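Long-range contacts in NAD-dependent epimerase/dehydratase (Methylobacillus flagellatus KT, PDB 3GPI), which is of unknown function but belongs to the NAD-dependent epimerase/dehydratase family and probably binds a nicotinamide dinucleotide in a Rossmann-type domain: residues 154-160 with 183-187; 214-218 with 261-266. All blocks are in the same frame, centred on the assembly; numbering follows the deposited sequence.

Contact 1. Residues 154-160 with 183-187; sequences FSGIYGP and NRIHR. With EDO (1,2-ethanediol), chain C; EDO (1,2-ethanediol), chain B.
Tyr158 and His186 meet across two neighbouring parallel strands, 156-158 and 184-186. Four backbone hydrogen bonds join the strands. Gly156 N donates to Asn183 O, and Ile185 N donates to Gly156 O. Tyr158 N then reaches Ile185 O, and Arg187 N closes the ladder on Tyr158 O at 2.8 Å.

The side chain of Tyr158 can be followed outward. CB leads to CG, set between the backbone N and the carbonyl carbon (chi1 72°), which swings the ring across the backbone of the neighbouring strand. Tyr158 CD2 lies 3.4 Å from Ile185 O. Tyr158 CE2 meets the backbone at His186 N. On its other flank, Tyr158 CE2 lies 3.6 Å from Arg184 CG. CE1 and CZ approach His186 CD2. CZ and OH end beside Arg184 CD. The edge of the His186 ring points at the face of Tyr158, with centroids 5.1 Å apart and planes at 69°. This is a T-shaped pair. Tyr158 also stacks on Tyr270 of helix 266-277.

Gly159 CA packs over a face of the His186 imidazole, a CH-pi contact. His186 ND1 accepts from Asp188 N, so the ring caps the helix that follows. Pro160 CD sits over the centre of the Arg187 guanidinium, 3.8 Å from CZ. Among the apolar side chains, Ile185 CG2 touches Phe154 CD1 at 3.8 Å and Ile157 CG1 at 4.1 Å. Ser155 OG is held by Thr213.

Strand 149-158, helix 164-168 and strand 181-186 form a beta-alpha-beta unit, the building block of the Rossmann-type fold.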
loop_
_atom_site.group_PDB
_atom_site.type_symbol
_atom_site.label_atom_id
_atom_site.label_comp_id
_atom_site.label_asym_id
_atom_site.label_seq_id
_atom_site.Cartn_x
_atom_site.Cartn_y
_atom_site.Cartn_z
ATOM N N PHE A 154 -1.232 -0.802 -4.546
ATOM C CA PHE A 154 -2.165 -0.495 -3.463
ATOM C C PHE A 154 -3.075 0.664 -3.888
ATOM O O PHE A 154 -2.597 1.635 -4.505
ATOM C CB PHE A 154 -1.384 -0.014 -2.240
ATOM C CG PHE A 154 -0.910 -1.100 -1.305
ATOM C CD1 PHE A 154 -1.123 -0.952 0.058
ATOM C CD2 PHE A 154 -0.254 -2.220 -1.762
ATOM C CE1 PHE A 154 -0.682 -1.941 0.960
ATOM C CE2 PHE A 154 0.148 -3.229 -0.872
ATOM C CZ PHE A 154 -0.037 -3.093 0.483
ATOM N N SER A 155 -4.371 0.556 -3.579
ATOM C CA SER A 155 -5.242 1.731 -3.661
ATOM C C SER A 155 -4.963 2.649 -2.473
ATOM O O SER A 155 -3.915 2.546 -1.842
ATOM C CB SER A 155 -6.679 1.277 -3.781
ATOM O OG SER A 155 -7.098 0.481 -2.701
ATOM N N GLY A 156 -5.889 3.556 -2.168
ATOM C CA GLY A 156 -5.639 4.495 -1.070
ATOM C C GLY A 156 -5.634 3.836 0.292
ATOM O O GLY A 156 -6.643 3.256 0.698
ATOM N N ILE A 157 -4.518 3.958 0.997
ATOM C CA ILE A 157 -4.436 3.348 2.330
ATOM C C ILE A 157 -5.192 4.191 3.347
ATOM O O ILE A 157 -5.071 5.431 3.353
ATOM C CB ILE A 157 -2.958 3.211 2.782
ATOM C CG1 ILE A 157 -2.196 2.352 1.775
ATOM C CG2 ILE A 157 -2.891 2.589 4.141
ATOM C CD1 ILE A 157 -0.680 2.294 2.004
ATOM N N TYR A 158 -5.949 3.543 4.204
ATOM C CA TYR A 158 -6.594 4.243 5.353
ATOM C C TYR A 158 -6.390 3.390 6.570
ATOM O O TYR A 158 -6.022 2.212 6.472
ATOM C CB TYR A 158 -8.080 4.505 5.111
ATOM C CG TYR A 158 -9.011 3.313 5.164
ATOM C CD1 TYR A 158 -9.977 3.236 6.159
ATOM C CD2 TYR A 158 -8.967 2.257 4.243
ATOM C CE1 TYR A 158 -10.870 2.205 6.251
ATOM C CE2 TYR A 158 -9.866 1.215 4.328
ATOM C CZ TYR A 158 -10.829 1.180 5.321
ATOM O OH TYR A 158 -11.729 0.159 5.386
ATOM N N GLY A 159 -6.581 3.976 7.735
ATOM C CA GLY A 159 -6.349 3.205 8.965
ATOM C C GLY A 159 -5.934 4.207 10.022
ATOM O O GLY A 159 -6.073 5.410 9.807
ATOM N N PRO A 160 -5.366 3.732 11.149
ATOM C CA PRO A 160 -4.876 4.657 12.182
ATOM C C PRO A 160 -3.851 5.633 11.605
ATOM O O PRO A 160 -3.022 5.256 10.778
ATOM C CB PRO A 160 -4.255 3.698 13.220
ATOM C CG PRO A 160 -4.996 2.406 13.000
ATOM C CD PRO A 160 -5.081 2.333 11.484
ATOM N N ASN A 183 -11.232 4.152 -4.188
ATOM C CA ASN A 183 -10.793 2.773 -3.937
ATOM C C ASN A 183 -9.874 2.833 -2.754
ATOM O O ASN A 183 -9.056 3.747 -2.622
ATOM C CB ASN A 183 -10.041 2.229 -5.131
ATOM C CG ASN A 183 -10.889 2.182 -6.387
ATOM O OD1 ASN A 183 -11.652 1.250 -6.606
ATOM N ND2 ASN A 183 -10.769 3.216 -7.208
ATOM N N ARG A 184 -9.998 1.844 -1.885
ATOM C CA ARG A 184 -9.207 1.872 -0.623
ATOM C C ARG A 184 -8.742 0.502 -0.148
ATOM O O ARG A 184 -9.298 -0.526 -0.532
ATOM C CB ARG A 184 -10.023 2.493 0.535
ATOM C CG ARG A 184 -11.205 1.606 0.971
ATOM C CD ARG A 184 -12.298 2.277 1.844
ATOM N NE ARG A 184 -12.569 3.560 1.217
ATOM C CZ ARG A 184 -13.116 3.698 0.026
ATOM N NH1 ARG A 184 -13.721 2.686 -0.583
ATOM N NH2 ARG A 184 -13.096 4.881 -0.530
ATOM N N ILE A 185 -7.713 0.515 0.690
ATOM C CA ILE A 185 -7.255 -0.677 1.376
ATOM C C ILE A 185 -6.878 -0.233 2.775
ATOM O O ILE A 185 -6.181 0.743 2.967
ATOM C CB ILE A 185 -6.067 -1.348 0.592
ATOM C CG1 ILE A 185 -5.654 -2.691 1.228
ATOM C CG2 ILE A 185 -4.878 -0.409 0.464
ATOM C CD1 ILE A 185 -6.672 -3.863 0.979
ATOM N N HIS A 186 -7.319 -0.991 3.775
ATOM C CA HIS A 186 -6.927 -0.673 5.131
ATOM C C HIS A 186 -5.463 -1.072 5.329
ATOM O O HIS A 186 -5.026 -2.129 4.849
ATOM C CB HIS A 186 -7.794 -1.491 6.089
ATOM C CG HIS A 186 -7.692 -1.061 7.528
ATOM N ND1 HIS A 186 -6.568 -1.296 8.310
ATOM C CD2 HIS A 186 -8.589 -0.429 8.324
ATOM C CE1 HIS A 186 -6.788 -0.819 9.526
ATOM N NE2 HIS A 186 -8.007 -0.300 9.566
ATOM N N ARG A 187 -4.702 -0.231 6.018
ATOM C CA ARG A 187 -3.302 -0.534 6.345
ATOM C C ARG A 187 -3.104 -1.973 6.812
ATOM O O ARG A 187 -2.153 -2.645 6.398
ATOM C CB ARG A 187 -2.806 0.418 7.430
ATOM C CG ARG A 187 -1.357 0.190 7.888
ATOM C CD ARG A 187 -1.173 0.757 9.316
ATOM N NE ARG A 187 -1.842 -0.046 10.332
ATOM C CZ ARG A 187 -1.871 0.239 11.625
ATOM N NH1 ARG A 187 -1.283 1.337 12.075
ATOM N NH2 ARG A 187 -2.540 -0.546 12.452
HETATM C C1 EDO C . -9.413 6.055 -5.565
HETATM O O1 EDO C . -9.415 6.515 -4.243
HETATM C C2 EDO C . -8.267 5.132 -5.802
HETATM O O2 EDO C . -8.038 4.851 -7.152
HETATM C C1 EDO B . -10.186 6.530 1.445
HETATM O O1 EDO B . -10.984 5.726 2.246
HETATM C C2 EDO B . -10.868 6.384 0.127
HETATM O O2 EDO B . -11.379 7.658 -0.154
HETATM O O HOH W 1 -0.804 4.069 10.716
#

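Contact 2. Residues 214-218 with 261-266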
loop_
_atom_site.group_PDB
_atom_site.type_symbol
_atom_site.label_atom_id
_atom_site.label_comp_id
_atom_site.label_asym_id
_atom_site.label_seq_id
_atom_site.Cartn_x
_atom_site.Cartn_y
_atom_site.Cartn_z
ATOM N N ASP A 214 -9.955 -3.142 -1.481
ATOM C CA ASP A 214 -11.041 -3.883 -0.843
ATOM C C ASP A 214 -12.190 -4.155 -1.807
ATOM O O ASP A 214 -12.045 -3.909 -2.993
ATOM C CB ASP A 214 -11.502 -3.227 0.464
ATOM C CG ASP A 214 -12.409 -2.003 0.254
ATOM O OD1 ASP A 214 -12.918 -1.754 -0.859
ATOM O OD2 ASP A 214 -12.671 -1.344 1.269
ATOM N N ASN A 215 -13.290 -4.683 -1.301
ATOM C CA ASN A 215 -14.388 -5.148 -2.154
ATOM C C ASN A 215 -15.310 -4.066 -2.692
ATOM O O ASN A 215 -16.125 -4.370 -3.598
ATOM C CB ASN A 215 -15.283 -6.108 -1.356
ATOM C CG ASN A 215 -14.608 -7.400 -0.985
ATOM O OD1 ASN A 215 -13.673 -7.870 -1.596
ATOM N ND2 ASN A 215 -15.169 -8.012 0.032
ATOM N N GLN A 216 -15.246 -2.831 -2.168
ATOM C CA GLN A 216 -16.316 -1.868 -2.493
ATOM C C GLN A 216 -15.808 -0.479 -2.797
ATOM O O GLN A 216 -15.782 0.364 -1.916
ATOM C CB GLN A 216 -17.351 -1.792 -1.360
ATOM C CG GLN A 216 -18.187 -3.090 -1.184
ATOM C CD GLN A 216 -19.401 -2.897 -0.297
ATOM O OE1 GLN A 216 -20.145 -1.945 -0.443
ATOM N NE2 GLN A 216 -19.616 -3.824 0.652
ATOM N N PRO A 217 -15.456 -0.212 -4.049
ATOM C CA PRO A 217 -15.240 1.180 -4.437
ATOM C C PRO A 217 -16.568 1.929 -4.283
ATOM O O PRO A 217 -17.644 1.371 -4.442
ATOM C CB PRO A 217 -14.844 1.091 -5.916
ATOM C CG PRO A 217 -14.931 -0.336 -6.322
ATOM C CD PRO A 217 -15.407 -1.154 -5.181
ATOM N N LEU A 218 -16.484 3.220 -4.012
ATOM C CA LEU A 218 -17.718 4.008 -3.982
ATOM C C LEU A 218 -17.412 5.438 -4.342
ATOM O O LEU A 218 -16.277 5.901 -4.216
ATOM C CB LEU A 218 -18.506 3.922 -2.637
ATOM C CG LEU A 218 -17.925 4.677 -1.433
ATOM C CD1 LEU A 218 -18.878 4.504 -0.194
ATOM C CD2 LEU A 218 -16.552 4.148 -1.060
ATOM N N LEU A 261 -9.940 -10.730 3.661
ATOM C CA LEU A 261 -9.878 -9.373 4.171
ATOM C C LEU A 261 -10.371 -9.231 5.606
ATOM O O LEU A 261 -11.445 -9.744 5.973
ATOM C CB LEU A 261 -10.688 -8.452 3.260
ATOM C CG LEU A 261 -10.097 -8.189 1.874
ATOM C CD1 LEU A 261 -11.182 -7.800 0.866
ATOM C CD2 LEU A 261 -8.945 -7.155 1.879
ATOM N N ILE A 262 -9.589 -8.522 6.399
ATOM C CA ILE A 262 -9.996 -8.155 7.762
ATOM C C ILE A 262 -11.139 -7.138 7.681
ATOM O O ILE A 262 -12.100 -7.214 8.442
ATOM C CB ILE A 262 -8.828 -7.529 8.534
ATOM C CG1 ILE A 262 -7.654 -8.518 8.631
ATOM C CG2 ILE A 262 -9.249 -7.081 9.959
ATOM C CD1 ILE A 262 -6.368 -7.847 9.063
ATOM N N TYR A 263 -11.014 -6.174 6.763
ATOM C CA TYR A 263 -11.981 -5.104 6.582
ATOM C C TYR A 263 -12.416 -5.144 5.148
ATOM O O TYR A 263 -11.847 -4.446 4.299
ATOM C CB TYR A 263 -11.352 -3.747 6.907
ATOM C CG TYR A 263 -10.787 -3.683 8.284
ATOM C CD1 TYR A 263 -11.639 -3.541 9.390
ATOM C CD2 TYR A 263 -9.424 -3.763 8.497
ATOM C CE1 TYR A 263 -11.122 -3.467 10.679
ATOM C CE2 TYR A 263 -8.897 -3.717 9.789
ATOM C CZ TYR A 263 -9.752 -3.556 10.863
ATOM O OH TYR A 263 -9.182 -3.501 12.122
ATOM N N PRO A 264 -13.425 -5.969 4.840
ATOM C CA PRO A 264 -13.804 -6.207 3.433
ATOM C C PRO A 264 -14.253 -4.933 2.720
ATOM O O PRO A 264 -14.167 -4.865 1.511
ATOM C CB PRO A 264 -14.910 -7.269 3.522
ATOM C CG PRO A 264 -14.813 -7.857 4.882
ATOM C CD PRO A 264 -14.155 -6.850 5.780
ATOM N N ASP A 265 -14.749 -3.943 3.463
ATOM C CA ASP A 265 -15.274 -2.732 2.842
ATOM C C ASP A 265 -15.189 -1.594 3.856
ATOM O O ASP A 265 -14.834 -1.804 5.033
ATOM C CB ASP A 265 -16.707 -2.972 2.368
ATOM C CG ASP A 265 -17.559 -3.538 3.461
ATOM O OD1 ASP A 265 -17.676 -2.877 4.492
ATOM O OD2 ASP A 265 -18.020 -4.693 3.329
ATOM N N TYR A 266 -15.534 -0.386 3.414
ATOM C CA TYR A 266 -15.405 0.820 4.214
ATOM C C TYR A 266 -16.281 0.786 5.480
ATOM O O TYR A 266 -15.942 1.421 6.473
ATOM C CB TYR A 266 -15.761 2.043 3.334
ATOM C CG TYR A 266 -17.253 2.114 3.025
ATOM C CD1 TYR A 266 -18.075 2.956 3.765
ATOM C CD2 TYR A 266 -17.816 1.366 1.981
ATOM C CE1 TYR A 266 -19.435 3.055 3.502
ATOM C CE2 TYR A 266 -19.196 1.436 1.710
ATOM C CZ TYR A 266 -19.978 2.310 2.460
ATOM O OH TYR A 266 -21.328 2.407 2.185
HETATM O O HOH W 2 -14.819 0.240 0.650
HETATM O O HOH W 3 -11.519 -1.803 3.615
HETATM O O HOH W 4 -17.639 -6.414 1.152
#
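An Asx turn at Asp214 shapes one side of this loop-to-loop contact: Asp214 OD1 accepts from Gln216 N at 2.9 Å, met from above the carboxylate plane. The turn faces the N-cap of helix 266-277. Asn215 N donates to Pro264 O at 3.0 Å, the one direct hydrogen bond between the loops, nearly in line with the carbonyl. Asp214 CB packs 3.3 Å from Pro264 O.

Asp214 OD2 is served by two waters. One also donates to Gln216 O and accepts a weak bond from Tyr266 N. The other lies by Tyr263 O. A third water joins Asn215 ND2 to Asp265 OD2.

Gln216 and Asp265 run side by side and point the same way, and Gln216 NE2 comes to 3.2 Å from Asp265 OD2. Set between its backbone N and carbonyl carbon (chi1 71°), the Tyr266 ring turns a face to Leu218 CD1, 3.7 Å from the ring centroid, a CH-pi contact. Leu261 CD1 lies 3.5 Å from Asn215 OD1, which is also bonded to Asn251.

Asp265 OD1 caps helix 266-277 through weak bonds to Val267 N and Ser268 N. Tyr266 and Leu218 both pack on Leu223 of helix 220-230 and on Arg184 of strand 181-186.

How the contacts relate
The contacts meet at strand 181-186, which belongs to contact 1 and is touched by the loops of contact 2. Contact 1 joins it to strand 149-158 inside the main sheet, about 7 Å from the centre of the chain. Contact 2 lies farther out, about 14 Å from that centre, and joins two loops. The chemistry follows the place. Contact 1 relies on a regular backbone ladder and packed rings, whereas contact 2 has a single direct backbone bond and several bridging waters. Their centres are 9 Å apart and they touch. Arg184 O and Asp214 N, 2.9 Å apart, are a probable hydrogen bond. The His186 ring also stacks on Tyr263. Along the chain, contact 1 closes before contact 2 opens.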